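Local coordinates for protein adhesin (Neisseria gonorrhoeae, PDB 6GQ4) that probably acts as a surface-exposed adhesin of the gonococcus and, as a recombinant vaccine antigen, raises murine antibodies that kill the bacterium, at residues Pro6-Tyr15 with Thr26-Tyr37. Numbering follows the deposited sequence.
Sequences PTVAKKTVSY and TYGFNKQGLTTY. With NA (sodium ion), chain B.
Tyr-15 and Tyr-27 reach toward each other from opposite directions, and the Tyr-27 hydroxyl donates to Tyr-15 OH, with 2.8 Å between the two OH atoms. Tyr-15 OH lies in the plane of the Tyr-27 ring, at its edge, and also binds the sodium ion at 2.6 Å; the carbonyl oxygens of Tyr-81 and Gln-84 share that ion. The strands carrying these rings run antiparallel (153° between axes), and Lys-11 and Tyr-27 form a hydrogen-bonded pair in which Tyr-27 N meets Lys-11 O at 2.7 Å. On the same sheet face as Tyr-27, Lys-11 crosses Phe-29 at about a right angle, its CG 3.4 Å from Phe-29 CE1; a bend at chi2 (-86°) then carries its amine away. On the other face Thr-12 OG1 bonds Thr-26 OG1 at 2.8 Å. Separately, a hydrogen bond from Thr-7 OG1 to Thr-36 OG1 (2.7 Å) joins the N-terminal lead-in to strand 35-37. Two residues, Val-8 and Ala-9, stand against the single Phe-29, a classic beta bulge, where Val-8 N makes a nearly straight bond (170°) to Phe-29 O and Ala-9 N a weak one. Because Tyr-27 OH is the hydrogen-bond donor, Tyr-15 OH receives that bond while its oxygen also coordinates sodium, consistent with Tyr-27 being a second-shell residue that orients the sodium ligand.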
loop_
_atom_site.group_PDB
_atom_site.type_symbol
_atom_site.label_atom_id
_atom_site.label_comp_id
_atom_site.label_asym_id
_atom_site.label_seq_id
_atom_site.Cartn_x
_atom_site.Cartn_y
_atom_site.Cartn_z
ATOM N N PRO A 6 -10.016 -13.434 7.167
ATOM C CA PRO A 6 -8.704 -13.978 6.846
ATOM C C PRO A 6 -7.628 -13.032 7.400
ATOM O O PRO A 6 -6.534 -13.524 7.545
ATOM C CB PRO A 6 -8.715 -14.185 5.323
ATOM C CG PRO A 6 -9.833 -13.286 4.817
ATOM C CD PRO A 6 -10.739 -12.936 5.990
ATOM N N THR A 7 -7.904 -11.707 7.677
ATOM C CA THR A 7 -6.851 -10.860 8.269
ATOM C C THR A 7 -6.601 -11.278 9.729
ATOM O O THR A 7 -7.533 -11.350 10.518
ATOM C CB THR A 7 -7.142 -9.353 8.183
ATOM O OG1 THR A 7 -7.319 -9.033 6.799
ATOM C CG2 THR A 7 -6.030 -8.571 8.857
ATOM N N VAL A 8 -5.346 -11.579 10.065
ATOM C CA VAL A 8 -4.993 -11.988 11.429
ATOM C C VAL A 8 -3.937 -11.065 12.044
ATOM O O VAL A 8 -3.708 -11.142 13.268
ATOM C CB VAL A 8 -4.511 -13.441 11.457
ATOM C CG1 VAL A 8 -5.579 -14.379 10.917
ATOM C CG2 VAL A 8 -3.187 -13.630 10.719
ATOM N N ALA A 9 -3.338 -10.166 11.268
ATOM C CA ALA A 9 -2.335 -9.261 11.718
ATOM C C ALA A 9 -2.314 -8.039 10.816
ATOM O O ALA A 9 -2.793 -8.113 9.696
ATOM C CB ALA A 9 -0.988 -9.910 11.722
ATOM N N LYS A 10 -1.860 -6.914 11.360
ATOM C CA LYS A 10 -1.667 -5.747 10.604
ATOM C C LYS A 10 -0.357 -5.060 11.008
ATOM O O LYS A 10 0.143 -5.176 12.101
ATOM C CB LYS A 10 -2.904 -4.837 10.593
ATOM C CG LYS A 10 -3.203 -4.155 11.879
ATOM C CD LYS A 10 -4.570 -3.531 11.861
ATOM C CE LYS A 10 -5.079 -3.207 13.233
ATOM N NZ LYS A 10 -6.129 -2.170 13.123
ATOM N N LYS A 11 0.287 -4.450 9.995
ATOM C CA LYS A 11 1.595 -3.878 10.103
ATOM C C LYS A 11 1.556 -2.525 9.369
ATOM O O LYS A 11 0.924 -2.425 8.310
ATOM C CB LYS A 11 2.640 -4.809 9.464
ATOM C CG LYS A 11 2.651 -6.275 9.926
ATOM C CD LYS A 11 3.441 -6.533 11.127
ATOM C CE LYS A 11 3.321 -7.974 11.573
ATOM N NZ LYS A 11 3.130 -8.031 13.040
ATOM N N THR A 12 2.330 -1.559 9.841
ATOM C CA THR A 12 2.287 -0.216 9.346
ATOM C C THR A 12 3.672 0.175 8.824
ATOM O O THR A 12 4.686 -0.128 9.470
ATOM C CB THR A 12 1.713 0.776 10.356
ATOM O OG1 THR A 12 0.376 0.419 10.687
ATOM C CG2 THR A 12 1.623 2.169 9.799
ATOM N N VAL A 13 3.696 0.826 7.638
ATOM C CA VAL A 13 4.934 1.352 7.066
ATOM C C VAL A 13 4.778 2.858 6.813
ATOM O O VAL A 13 3.732 3.279 6.325
ATOM C CB VAL A 13 5.378 0.623 5.782
ATOM C CG1 VAL A 13 6.700 1.136 5.277
ATOM C CG2 VAL A 13 5.484 -0.875 5.951
ATOM N N SER A 14 5.817 3.630 7.182
ATOM C CA SER A 14 5.939 5.065 6.924
ATOM C C SER A 14 6.766 5.280 5.646
ATOM O O SER A 14 7.863 4.702 5.490
ATOM C CB SER A 14 6.548 5.771 8.093
ATOM O OG SER A 14 5.616 5.873 9.160
ATOM N N TYR A 15 6.243 6.110 4.743
ATOM C CA TYR A 15 6.966 6.386 3.484
ATOM C C TYR A 15 7.294 7.875 3.306
ATOM O O TYR A 15 6.580 8.741 3.803
ATOM C CB TYR A 15 6.117 5.980 2.286
ATOM C CG TYR A 15 5.712 4.547 2.290
ATOM C CD1 TYR A 15 4.582 4.115 2.950
ATOM C CD2 TYR A 15 6.450 3.645 1.570
ATOM C CE1 TYR A 15 4.214 2.774 2.947
ATOM C CE2 TYR A 15 6.102 2.312 1.564
ATOM C CZ TYR A 15 4.981 1.874 2.241
ATOM O OH TYR A 15 4.654 0.512 2.219
ATOM N N THR A 26 -1.130 1.027 6.467
ATOM C CA THR A 26 -1.292 -0.188 7.273
ATOM C C THR A 26 -1.725 -1.304 6.292
ATOM O O THR A 26 -2.703 -1.148 5.583
ATOM C CB THR A 26 -2.325 0.005 8.385
ATOM O OG1 THR A 26 -1.856 1.106 9.209
ATOM C CG2 THR A 26 -2.543 -1.265 9.160
ATOM N N TYR A 27 -1.031 -2.458 6.391
ATOM C CA TYR A 27 -1.336 -3.630 5.607
ATOM C C TYR A 27 -1.893 -4.733 6.503
ATOM O O TYR A 27 -1.348 -4.927 7.571
ATOM C CB TYR A 27 -0.088 -4.139 4.904
ATOM C CG TYR A 27 0.497 -3.136 3.937
ATOM C CD1 TYR A 27 0.030 -3.025 2.634
ATOM C CD2 TYR A 27 1.574 -2.354 4.299
ATOM C CE1 TYR A 27 0.595 -2.098 1.780
ATOM C CE2 TYR A 27 2.133 -1.390 3.466
ATOM C CZ TYR A 27 1.655 -1.303 2.177
ATOM O OH TYR A 27 2.174 -0.378 1.306
ATOM N N GLY A 28 -2.995 -5.315 6.072
ATOM C CA GLY A 28 -3.503 -6.545 6.671
ATOM C C GLY A 28 -2.816 -7.766 6.055
ATOM O O GLY A 28 -2.419 -7.791 4.888
ATOM N N PHE A 29 -2.644 -8.779 6.925
ATOM C CA PHE A 29 -1.957 -10.003 6.548
ATOM C C PHE A 29 -2.804 -11.188 6.972
ATOM O O PHE A 29 -3.472 -11.150 7.993
ATOM C CB PHE A 29 -0.582 -10.181 7.191
ATOM C CG PHE A 29 0.440 -9.197 6.702
ATOM C CD1 PHE A 29 0.472 -7.943 7.268
ATOM C CD2 PHE A 29 1.350 -9.533 5.702
ATOM C CE1 PHE A 29 1.373 -7.001 6.813
ATOM C CE2 PHE A 29 2.250 -8.585 5.236
ATOM C CZ PHE A 29 2.278 -7.328 5.840
ATOM N N ASN A 30 -2.733 -12.233 6.150
ATOM C CA ASN A 30 -3.398 -13.473 6.471
ATOM C C ASN A 30 -2.355 -14.388 7.131
ATOM O O ASN A 30 -1.145 -14.062 7.277
ATOM C CB ASN A 30 -4.149 -14.068 5.273
ATOM C CG ASN A 30 -3.239 -14.510 4.153
ATOM O OD1 ASN A 30 -2.044 -14.784 4.362
ATOM N ND2 ASN A 30 -3.817 -14.566 2.957
ATOM N N LYS A 31 -2.842 -15.581 7.518
ATOM C CA LYS A 31 -2.006 -16.552 8.223
ATOM C C LYS A 31 -0.809 -16.999 7.380
ATOM O O LYS A 31 0.232 -17.408 7.969
ATOM C CB LYS A 31 -2.871 -17.717 8.732
ATOM C CG LYS A 31 -2.075 -18.838 9.381
ATOM C CD LYS A 31 -2.943 -19.965 9.857
ATOM C CE LYS A 31 -2.088 -21.055 10.422
ATOM N NZ LYS A 31 -1.754 -20.735 11.826
ATOM N N GLN A 32 -0.918 -16.940 6.038
ATOM C CA GLN A 32 0.153 -17.366 5.176
ATOM C C GLN A 32 1.209 -16.290 4.962
ATOM O O GLN A 32 2.188 -16.540 4.264
ATOM C CB GLN A 32 -0.457 -17.905 3.901
ATOM C CG GLN A 32 -1.281 -19.197 4.129
ATOM C CD GLN A 32 -2.684 -19.002 4.729
ATOM O OE1 GLN A 32 -3.398 -18.039 4.300
ATOM N NE2 GLN A 32 -3.101 -19.877 5.707
ATOM N N GLY A 33 0.948 -15.079 5.481
ATOM C CA GLY A 33 1.842 -13.953 5.331
ATOM C C GLY A 33 1.566 -13.209 4.057
ATOM O O GLY A 33 2.401 -12.401 3.688
ATOM N N LEU A 34 0.452 -13.460 3.400
ATOM C CA LEU A 34 0.096 -12.591 2.237
ATOM C C LEU A 34 -0.723 -11.423 2.746
ATOM O O LEU A 34 -1.296 -11.431 3.844
ATOM C CB LEU A 34 -0.646 -13.369 1.138
ATOM C CG LEU A 34 0.156 -14.381 0.284
ATOM C CD1 LEU A 34 1.495 -13.871 -0.242
ATOM C CD2 LEU A 34 0.384 -15.683 0.968
ATOM N N THR A 35 -0.828 -10.385 1.891
ATOM C CA THR A 35 -1.585 -9.239 2.335
ATOM C C THR A 35 -3.057 -9.288 1.914
ATOM O O THR A 35 -3.431 -9.973 0.955
ATOM C CB THR A 35 -0.996 -7.918 1.848
ATOM O OG1 THR A 35 -1.075 -7.827 0.394
ATOM C CG2 THR A 35 0.434 -7.755 2.304
ATOM N N THR A 36 -3.909 -8.615 2.698
ATOM C CA THR A 36 -5.312 -8.628 2.467
ATOM C C THR A 36 -5.865 -7.238 2.089
ATOM O O THR A 36 -6.927 -7.135 1.438
ATOM C CB THR A 36 -6.075 -9.132 3.706
ATOM O OG1 THR A 36 -5.657 -8.325 4.791
ATOM C CG2 THR A 36 -5.753 -10.573 3.969
ATOM N N TYR A 37 -5.163 -6.197 2.501
ATOM C CA TYR A 37 -5.635 -4.814 2.252
ATOM C C TYR A 37 -4.498 -3.877 2.543
ATOM O O TYR A 37 -3.544 -4.244 3.213
ATOM C CB TYR A 37 -6.882 -4.475 3.049
ATOM C CG TYR A 37 -6.655 -4.383 4.542
ATOM C CD1 TYR A 37 -6.093 -3.226 5.085
ATOM C CD2 TYR A 37 -7.084 -5.391 5.410
ATOM C CE1 TYR A 37 -5.931 -3.083 6.457
ATOM C CE2 TYR A 37 -6.882 -5.268 6.789
ATOM C CZ TYR A 37 -6.310 -4.113 7.307
ATOM O OH TYR A 37 -6.098 -3.939 8.669
HETATM NA NA NA B . 6.698 -0.988 1.555
HETATM O O HOH W 1 -5.787 -16.021 7.505
HETATM O O HOH W 2 5.510 -1.363 0.486
#